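Local coordinates for yersinopine synthase (Yersinia pestis, PDB 6C4M), which catalyses the NADPH-dependent reductive condensation of pyruvate with a histidine-derived aminobutanoate intermediate, the last step in making the metallophore yersinopine, at residues G31-Q36 against S166-D171; L72-T77 against A82-S87. All coordinates share one frame; numbering follows the deposited sequence.

Contact 1. Residues G31-Q36 against S166-D171. With NAP (NADP nicotinamide-adenine-dinucleotide phosphate), chain B.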
ATOM      1  N   GLY A  31       8.857  29.582  16.946  1.00 33.90           N
ATOM      2  CA  GLY A  31       8.281  28.256  16.929  1.00 36.11           C
ATOM      3  C   GLY A  31       9.151  27.273  17.703  1.00 36.53           C
ATOM      4  O   GLY A  31      10.239  27.611  18.192  1.00 34.62           O
ATOM      5  N   PRO A  32       8.683  26.031  17.835  1.00 35.14           N
ATOM      6  CA  PRO A  32       9.433  25.063  18.656  1.00 35.13           C
ATOM      7  C   PRO A  32      10.847  24.828  18.167  1.00 35.04           C
ATOM      8  O   PRO A  32      11.752  24.618  18.988  1.00 33.35           O
ATOM      9  CB  PRO A  32       8.568  23.785  18.584  1.00 38.66           C
ATOM     10  CG  PRO A  32       7.560  24.015  17.474  1.00 37.56           C
ATOM     11  CD  PRO A  32       7.408  25.475  17.317  1.00 40.11           C
ATOM     12  N   ALA A  33      11.081  24.890  16.855  1.00 31.91           N
ATOM     13  CA  ALA A  33      12.443  24.752  16.348  1.00 35.51           C
ATOM     14  C   ALA A  33      13.381  25.800  16.947  1.00 35.51           C
ATOM     15  O   ALA A  33      14.563  25.518  17.182  1.00 36.92           O
ATOM     16  CB  ALA A  33      12.434  24.857  14.824  1.00 34.43           C
ATOM     17  N   ALA A  34      12.882  27.008  17.210  1.00 30.57           N
ATOM     18  CA  ALA A  34      13.760  28.044  17.745  1.00 32.30           C
ATOM     19  C   ALA A  34      14.254  27.677  19.128  1.00 34.48           C
ATOM     20  O   ALA A  34      15.363  28.065  19.514  1.00 31.02           O
ATOM     21  CB  ALA A  34      13.040  29.395  17.779  1.00 29.25           C
ATOM     22  N   ILE A  35      13.467  26.922  19.887  1.00 34.48           N
ATOM     23  CA  ILE A  35      13.945  26.479  21.189  1.00 36.34           C
ATOM     24  C   ILE A  35      15.096  25.494  21.013  1.00 38.85           C
ATOM     25  O   ILE A  35      16.145  25.619  21.659  1.00 36.92           O
ATOM     26  CB  ILE A  35      12.789  25.881  22.009  1.00 43.86           C
ATOM     27  CG1 ILE A  35      11.737  26.964  22.287  1.00 40.29           C
ATOM     28  CG2 ILE A  35      13.284  25.302  23.312  1.00 42.18           C
ATOM     29  CD1 ILE A  35      10.415  26.407  22.798  1.00 43.38           C
ATOM     30  N   GLN A  36      14.936  24.510  20.124  1.00 37.08           N
ATOM     31  CA  GLN A  36      16.044  23.591  19.863  1.00 37.86           C
ATOM     32  C   GLN A  36      17.275  24.353  19.390  1.00 40.49           C
ATOM     33  O   GLN A  36      18.403  24.074  19.819  1.00 34.30           O
ATOM     34  CB  GLN A  36      15.669  22.570  18.807  1.00 36.51           C
ATOM     35  CG  GLN A  36      16.832  21.599  18.424  1.00 37.25           C
ATOM     36  CD  GLN A  36      17.187  20.619  19.535  1.00 42.61           C
ATOM     37  OE1 GLN A  36      16.322  19.890  20.048  1.00 42.18           O
ATOM     38  NE2 GLN A  36      18.460  20.600  19.914  1.00 41.12           N
ATOM     39  N   SER A 166      18.815  23.446   3.707  1.00 30.63           N
ATOM     40  CA  SER A 166      17.809  22.740   2.918  1.00 33.15           C
ATOM     41  C   SER A 166      16.539  22.484   3.712  1.00 33.05           C
ATOM     42  O   SER A 166      15.443  22.495   3.144  1.00 30.73           O
ATOM     43  CB  SER A 166      18.379  21.424   2.397  1.00 32.38           C
ATOM     44  OG  SER A 166      18.956  20.636   3.435  1.00 28.31           O
ATOM     45  N   SER A 167      16.655  22.267   5.016  1.00 27.52           N
ATOM     46  CA  SER A 167      15.480  22.106   5.851  1.00 28.55           C
ATOM     47  C   SER A 167      15.890  22.300   7.296  1.00 28.61           C
ATOM     48  O   SER A 167      17.076  22.297   7.629  1.00 28.71           O
ATOM     49  CB  SER A 167      14.832  20.734   5.663  1.00 36.71           C
ATOM     50  OG  SER A 167      15.606  19.701   6.248  1.00 36.30           O
ATOM     51  N   TYR A 168      14.889  22.466   8.160  1.00 29.00           N
ATOM     52  CA  TYR A 168      15.164  22.418   9.584  1.00 29.40           C
ATOM     53  C   TYR A 168      15.733  21.041   9.909  1.00 33.92           C
ATOM     54  O   TYR A 168      15.393  20.039   9.257  1.00 31.10           O
ATOM     55  CB  TYR A 168      13.903  22.712  10.397  1.00 35.87           C
ATOM     56  CG  TYR A 168      14.101  22.533  11.878  1.00 36.44           C
ATOM     57  CD1 TYR A 168      15.087  23.248  12.557  1.00 33.80           C
ATOM     58  CD2 TYR A 168      13.302  21.644  12.604  1.00 40.19           C
ATOM     59  CE1 TYR A 168      15.286  23.063  13.911  1.00 36.36           C
ATOM     60  CE2 TYR A 168      13.491  21.458  13.965  1.00 36.51           C
ATOM     61  CZ  TYR A 168      14.473  22.170  14.614  1.00 36.18           C
ATOM     62  OH  TYR A 168      14.656  21.984  15.973  1.00 37.32           O
ATOM     63  N   TYR A 169      16.649  20.998  10.879  1.00 31.34           N
ATOM     64  CA  TYR A 169      17.496  19.822  11.069  1.00 30.94           C
ATOM     65  C   TYR A 169      16.937  18.818  12.077  1.00 36.11           C
ATOM     66  O   TYR A 169      17.640  17.860  12.446  1.00 35.62           O
ATOM     67  CB  TYR A 169      18.908  20.261  11.482  1.00 32.48           C
ATOM     68  CG  TYR A 169      19.009  21.088  12.739  1.00 35.66           C
ATOM     69  CD1 TYR A 169      19.120  20.489  13.991  1.00 32.70           C
ATOM     70  CD2 TYR A 169      19.057  22.488  12.673  1.00 29.42           C
ATOM     71  CE1 TYR A 169      19.243  21.274  15.160  1.00 37.05           C
ATOM     72  CE2 TYR A 169      19.175  23.262  13.806  1.00 31.12           C
ATOM     73  CZ  TYR A 169      19.265  22.674  15.048  1.00 36.31           C
ATOM     74  OH  TYR A 169      19.416  23.501  16.160  1.00 34.90           O
ATOM     75  N   ALA A 170      15.684  18.971  12.491  1.00 37.86           N
ATOM     76  CA  ALA A 170      15.118  18.099  13.500  1.00 36.66           C
ATOM     77  C   ALA A 170      13.602  18.029  13.358  1.00 40.21           C
ATOM     78  O   ALA A 170      12.998  18.621  12.456  1.00 38.98           O
ATOM     79  CB  ALA A 170      15.476  18.590  14.892  1.00 38.18           C
ATOM     80  N   ASP A 171      13.003  17.338  14.324  1.00 42.69           N
ATOM     81  CA  ASP A 171      11.562  17.228  14.524  1.00 42.04           C
ATOM     82  C   ASP A 171      11.282  17.693  15.949  1.00 44.36           C
ATOM     83  O   ASP A 171      11.600  16.984  16.913  1.00 45.16           O
ATOM     84  CB  ASP A 171      11.121  15.782  14.315  1.00 44.15           C
ATOM     85  CG  ASP A 171       9.611  15.605  14.388  1.00 49.54           C
ATOM     86  OD1 ASP A 171       8.922  16.412  15.053  1.00 53.66           O
ATOM     87  OD2 ASP A 171       9.119  14.651  13.766  1.00 56.77           O
TER
HETATM   88  PA  NAP B 501       6.343  27.519  12.860  1.00 40.99           P
HETATM   89  O1A NAP B 501       6.879  27.269  11.505  1.00 47.08           O
HETATM   90  O2A NAP B 501       4.922  26.924  13.045  1.00 49.63           O
HETATM   91  O5B NAP B 501       6.327  29.146  13.095  1.00 36.38           O
HETATM   92  C5B NAP B 501       7.626  29.728  13.344  1.00 36.76           C
HETATM   93  C4B NAP B 501       7.417  31.234  13.596  1.00 39.24           C
HETATM   94  O4B NAP B 501       6.741  31.806  12.316  1.00 37.63           O
HETATM   95  C3B NAP B 501       6.615  31.452  14.575  1.00 37.80           C
HETATM   96  O3B NAP B 501       7.014  32.648  15.317  1.00 34.87           O
HETATM   97  C2B NAP B 501       5.152  31.750  13.885  1.00 35.36           C
HETATM   98  O2B NAP B 501       4.342  32.603  14.767  1.00 38.28           O
HETATM   99  C1B NAP B 501       5.401  32.378  12.792  1.00 37.53           C
HETATM  100  N9A NAP B 501       4.436  31.906  11.799  1.00 36.71           N
HETATM  101  C8A NAP B 501       3.979  30.705  11.406  1.00 35.35           C
HETATM  102  N7A NAP B 501       3.070  30.968  10.456  1.00 35.54           N
HETATM  103  C5A NAP B 501       2.992  32.326  10.289  1.00 37.87           C
HETATM  104  C6A NAP B 501       2.202  33.032   9.417  1.00 39.24           C
HETATM  105  N6A NAP B 501       1.195  32.686   8.413  1.00 39.44           N
HETATM  106  N1A NAP B 501       2.274  34.376   9.406  1.00 40.16           N
HETATM  107  C2A NAP B 501       3.140  35.031  10.250  1.00 39.74           C
HETATM  108  N3A NAP B 501       3.923  34.322  11.114  1.00 39.37           N
HETATM  109  C4A NAP B 501       3.842  32.943  11.122  1.00 37.37           C
HETATM  110  O3  NAP B 501       7.368  26.801  13.946  1.00 47.03           O
HETATM  111  PN  NAP B 501       8.627  25.812  13.713  1.00 41.30           P
HETATM  112  O1N NAP B 501       9.572  26.173  14.773  1.00 42.54           O
HETATM  113  O2N NAP B 501       8.056  24.381  13.864  1.00 39.81           O
HETATM  114  O5D NAP B 501       9.333  25.887  12.203  1.00 43.31           O
HETATM  115  C5D NAP B 501      10.512  26.703  11.969  1.00 43.10           C
HETATM  116  C4D NAP B 501      10.891  26.504  10.487  1.00 41.94           C
HETATM  117  O4D NAP B 501      11.273  24.974  10.231  1.00 37.80           O
HETATM  118  C3D NAP B 501       9.917  26.758   9.639  1.00 44.95           C
HETATM  119  O3D NAP B 501      10.592  27.175   8.353  1.00 47.24           O
HETATM  120  C2D NAP B 501       9.221  25.425   9.342  1.00 47.80           C
HETATM  121  O2D NAP B 501       8.767  25.450   8.071  1.00 45.56           O
HETATM  122  C1D NAP B 501      10.407  24.443   9.413  1.00 44.57           C
HETATM  123  N1N NAP B 501      10.068  23.086   9.908  1.00 44.62           N
HETATM  124  C2N NAP B 501      10.067  22.779  11.223  1.00 41.43           C
HETATM  125  C3N NAP B 501       9.767  21.456  11.620  1.00 45.94           C
HETATM  126  C7N NAP B 501       9.748  21.063  13.113  1.00 43.32           C
HETATM  127  O7N NAP B 501       9.968  19.971  13.458  1.00 49.85           O
HETATM  128  N7N NAP B 501       9.448  22.101  14.063  1.00 38.15           N
HETATM  129  C4N NAP B 501       9.470  20.500  10.689  1.00 48.05           C
HETATM  130  C5N NAP B 501       9.467  20.814   9.384  1.00 50.45           C
HETATM  131  C6N NAP B 501       9.777  22.118   8.981  1.00 48.80           C
HETATM  132  P2B NAP B 501       3.413  31.898  16.003  1.00 42.89           P
HETATM  133  O1X NAP B 501       2.136  31.396  15.363  1.00 43.55           O
HETATM  134  O2X NAP B 501       4.150  30.754  16.614  1.00 37.57           O
HETATM  135  O3X NAP B 501       3.063  32.967  17.012  1.00 40.43           O
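The methyl group of A33 sits over one face of the Y168 ring, its CB 3.5 Å from the ring centroid and 17° off the ring normal, which meets the geometry of a CH-pi contact. A33 lies in the first turn of helix 32-44, which follows the glycine-rich turn of a Rossmann-type dinucleotide fold; the backbone N of A33 donates to the pyrophosphate oxygen O1N of NADP at 2.9 Å. G31 C also comes within 3.2 Å of O1N. Y168 swings its ring toward the helix with CG anti to the backbone N (chi1 174°); its CB lies 3.5 Å from the cofactor ribose oxygen O4D, while its CD2 is 3.6 Å from the carboxamide carbon C7N. One residue therefore lines the nicotinamide end of the pocket and packs on the helix that holds the pyrophosphate. The opposite face of the ring carries the backbone N of A170, 3.5 Å above the plane. At the ring edge, the Y168 hydroxyl abuts the aliphatic part of Q36, with CB 3.1 Å from OH, while T172 is its hydrogen-bond partner. The Q36 amide has its own partner, OE1 bonding to T206 OG1. Y169 approaches the same glutamine obliquely, its hydroxyl bonded to D40 of the helix. Beyond Y168 the chain skirts the carboxamide, where CA of D171 comes within 3.3 Å of the cofactor atom O7N.

Contact 2. Residues L72-T77 against A82-S87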
ATOM      1  N   LEU A  72      14.003  29.164  28.198  1.00 47.96           N
ATOM      2  CA  LEU A  72      13.335  28.157  27.397  1.00 44.65           C
ATOM      3  C   LEU A  72      13.815  26.773  27.820  1.00 48.99           C
ATOM      4  O   LEU A  72      14.935  26.612  28.314  1.00 47.26           O
ATOM      5  CB  LEU A  72      13.615  28.375  25.911  1.00 39.42           C
ATOM      6  CG  LEU A  72      13.331  29.787  25.418  1.00 43.68           C
ATOM      7  CD1 LEU A  72      13.783  29.921  23.974  1.00 40.00           C
ATOM      8  CD2 LEU A  72      11.850  30.068  25.575  1.00 44.66           C
ATOM      9  N   TYR A  73      12.958  25.779  27.611  1.00 43.67           N
ATOM     10  CA  TYR A  73      13.187  24.406  28.053  1.00 47.00           C
ATOM     11  C   TYR A  73      13.020  23.442  26.889  1.00 47.86           C
ATOM     12  O   TYR A  73      12.116  23.606  26.062  1.00 43.08           O
ATOM     13  CB  TYR A  73      12.219  24.029  29.179  1.00 47.68           C
ATOM     14  CG  TYR A  73      12.432  24.847  30.433  1.00 50.26           C
ATOM     15  CD1 TYR A  73      13.386  24.476  31.371  1.00 51.59           C
ATOM     16  CD2 TYR A  73      11.698  26.004  30.669  1.00 49.81           C
ATOM     17  CE1 TYR A  73      13.599  25.223  32.513  1.00 46.96           C
ATOM     18  CE2 TYR A  73      11.899  26.754  31.817  1.00 52.95           C
ATOM     19  CZ  TYR A  73      12.854  26.354  32.735  1.00 48.65           C
ATOM     20  OH  TYR A  73      13.073  27.095  33.877  1.00 62.94           O
ATOM     21  N   LEU A  74      13.897  22.436  26.837  1.00 44.00           N
ATOM     22  CA  LEU A  74      13.919  21.455  25.762  1.00 44.45           C
ATOM     23  C   LEU A  74      14.175  20.069  26.338  1.00 52.56           C
ATOM     24  O   LEU A  74      14.954  19.905  27.282  1.00 50.36           O
ATOM     25  CB  LEU A  74      15.000  21.768  24.720  1.00 43.45           C
ATOM     26  CG  LEU A  74      15.285  20.743  23.603  1.00 49.37           C
ATOM     27  CD1 LEU A  74      14.233  20.726  22.506  1.00 47.60           C
ATOM     28  CD2 LEU A  74      16.651  21.058  23.012  1.00 49.38           C
ATOM     29  N   GLN A  75      13.535  19.072  25.739  1.00 49.02           N
ATOM     30  CA  GLN A  75      13.767  17.677  26.083  1.00 57.29           C
ATOM     31  C   GLN A  75      14.000  16.854  24.828  1.00 53.04           C
ATOM     32  O   GLN A  75      13.329  17.043  23.808  1.00 53.40           O
ATOM     33  CB  GLN A  75      12.596  17.083  26.873  1.00 61.58           C
ATOM     34  CG  GLN A  75      12.388  17.743  28.227  1.00 69.65           C
ATOM     35  CD  GLN A  75      11.525  16.914  29.154  1.00 85.02           C
ATOM     36  OE1 GLN A  75      11.810  16.800  30.349  1.00 90.14           O
ATOM     37  NE2 GLN A  75      10.466  16.324  28.609  1.00 77.10           N
ATOM     38  N   GLY A  76      14.960  15.948  24.908  1.00 49.19           N
ATOM     39  CA  GLY A  76      15.147  14.964  23.875  1.00 50.43           C
ATOM     40  C   GLY A  76      14.330  13.714  24.152  1.00 60.43           C
ATOM     41  O   GLY A  76      14.072  13.349  25.296  1.00 60.75           O
ATOM     42  N   THR A  77      13.950  13.042  23.073  1.00 58.69           N
ATOM     43  CA  THR A  77      12.906  12.037  23.114  1.00 55.44           C
ATOM     44  C   THR A  77      13.209  10.976  22.066  1.00 56.84           C
ATOM     45  O   THR A  77      13.787  11.272  21.017  1.00 54.12           O
ATOM     46  CB  THR A  77      11.560  12.736  22.898  1.00 54.38           C
ATOM     47  OG1 THR A  77      10.948  12.956  24.173  1.00 60.65           O
ATOM     48  CG2 THR A  77      10.643  11.970  22.005  1.00 54.40           C
ATOM     49  N   ALA A  82      19.682  10.454  22.456  1.00 54.96           N
ATOM     50  CA  ALA A  82      21.092  10.085  22.432  1.00 52.10           C
ATOM     51  C   ALA A  82      21.990  11.318  22.515  1.00 59.65           C
ATOM     52  O   ALA A  82      23.035  11.286  23.177  1.00 54.97           O
ATOM     53  CB  ALA A  82      21.395   9.269  21.170  1.00 52.56           C
ATOM     54  N   THR A  83      21.594  12.423  21.866  1.00 50.99           N
ATOM     55  CA  THR A  83      22.399  13.643  21.840  1.00 53.22           C
ATOM     56  C   THR A  83      21.656  14.879  22.350  1.00 53.20           C
ATOM     57  O   THR A  83      22.184  15.996  22.229  1.00 52.58           O
ATOM     58  CB  THR A  83      22.902  13.921  20.420  1.00 53.51           C
ATOM     59  OG1 THR A  83      21.790  14.149  19.538  1.00 45.12           O
ATOM     60  CG2 THR A  83      23.717  12.772  19.911  1.00 51.44           C
ATOM     61  N   GLN A  84      20.459  14.718  22.919  1.00 48.99           N
ATOM     62  CA  GLN A  84      19.689  15.834  23.468  1.00 49.15           C
ATOM     63  C   GLN A  84      18.991  15.373  24.741  1.00 51.46           C
ATOM     64  O   GLN A  84      18.080  14.541  24.686  1.00 52.21           O
ATOM     65  CB  GLN A  84      18.662  16.352  22.455  1.00 47.08           C
ATOM     66  CG  GLN A  84      17.975  17.627  22.892  1.00 47.03           C
ATOM     67  CD  GLN A  84      18.961  18.753  23.144  1.00 47.19           C
ATOM     68  OE1 GLN A  84      19.654  19.203  22.230  1.00 44.31           O
ATOM     69  NE2 GLN A  84      19.062  19.180  24.397  1.00 47.42           N
ATOM     70  N   LYS A  85      19.399  15.922  25.876  1.00 61.36           N
ATOM     71  CA  LYS A  85      18.787  15.653  27.165  1.00 65.79           C
ATOM     72  C   LYS A  85      18.049  16.907  27.623  1.00 65.30           C
ATOM     73  O   LYS A  85      17.886  17.867  26.860  1.00 69.61           O
ATOM     74  CB  LYS A  85      19.847  15.217  28.186  1.00 70.49           C
ATOM     75  CG  LYS A  85      20.686  14.009  27.778  1.00 70.77           C
ATOM     76  CD  LYS A  85      19.835  12.781  27.521  1.00 75.72           C
ATOM     77  CE  LYS A  85      20.692  11.510  27.471  1.00 77.65           C
ATOM     78  NZ  LYS A  85      21.805  11.595  26.475  1.00 73.49           N
ATOM     79  N   GLU A  86      17.598  16.905  28.874  1.00 57.28           N
ATOM     80  CA  GLU A  86      16.897  18.062  29.412  1.00 59.32           C
ATOM     81  C   GLU A  86      17.844  19.247  29.469  1.00 60.43           C
ATOM     82  O   GLU A  86      18.915  19.172  30.080  1.00 54.92           O
ATOM     83  CB  GLU A  86      16.329  17.756  30.795  1.00 60.82           C
ATOM     84  CG  GLU A  86      15.273  16.652  30.767  1.00 71.78           C
ATOM     85  CD  GLU A  86      14.652  16.387  32.126  1.00 80.37           C
ATOM     86  OE1 GLU A  86      13.799  15.475  32.217  1.00 83.54           O
ATOM     87  OE2 GLU A  86      15.011  17.088  33.098  1.00 79.62           O
ATOM     88  N   SER A  87      17.451  20.333  28.810  1.00 56.13           N
ATOM     89  CA  SER A  87      18.276  21.523  28.711  1.00 51.13           C
ATOM     90  C   SER A  87      17.413  22.757  28.899  1.00 51.64           C
ATOM     91  O   SER A  87      16.192  22.737  28.704  1.00 49.32           O
ATOM     92  CB  SER A  87      18.984  21.627  27.360  1.00 54.52           C
ATOM     93  OG  SER A  87      19.677  20.446  27.038  1.00 57.88           O
TER
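L74 and S87 form an antiparallel hydrogen-bonded pair that joins the middle of strand 71-76 to the first residue of strand 87-90, the two arms of a beta hairpin at the margin of the Rossmann-type domain. Two backbone bonds define the pair: L74 N to S87 O at 3.0 Å with an N-H...O angle of 160°, and S87 N to L74 O, equally long and similarly straight. CA-H...O contacts extend the pairing. The CA of E86 leans on L74 O, which also accepts from S87 N, and Y73 CA approaches S87 O. Before S87 the 82-86 chain is loop, yet the two backbones still come close: G76 CA meets Q84 O at 3.1 Å, a third CA-H...O contact.

Van der Waals packing comes from the L74 methyl CD2, which lies against the Q84 amide, 3.3 Å from CD, as the two side chains cross at about a right angle. Q84 reaches it by a bend at chi2 (58°). Among the exposed side chains, Q75 and E86 run side by side in the same direction, their CG atoms 4.0 Å apart.

A side-chain to backbone bond fixes the amide of Q84: its NE2 donates to the carbonyl of the next residue, K85 O, at 3.0 Å and 161°, on a lone pair in the carbonyl plane.

Contact 1 and contact 2 have centres 13 Å apart and meet through helix 32-44. Q36 is the direct connection: its NE2 lies 3.0 Å from Q84 OE1, a probable hydrogen bond, and its OE1 packs 3.2 Å from L74 CD2. The preceding residue, I35, touches Y73 O through CG2 at 3.4 Å, so the helix rests on strand 71-76 through two successive residues. Both contacts reach the same mixed sheet, but their relation to the cofactor differs. Segments 31-36 and 166-171 line the NADP pocket directly, whereas the L74 side chain is about 10 Å from NADP and about 4 Å from the side chain of T172, an NADP-binding residue.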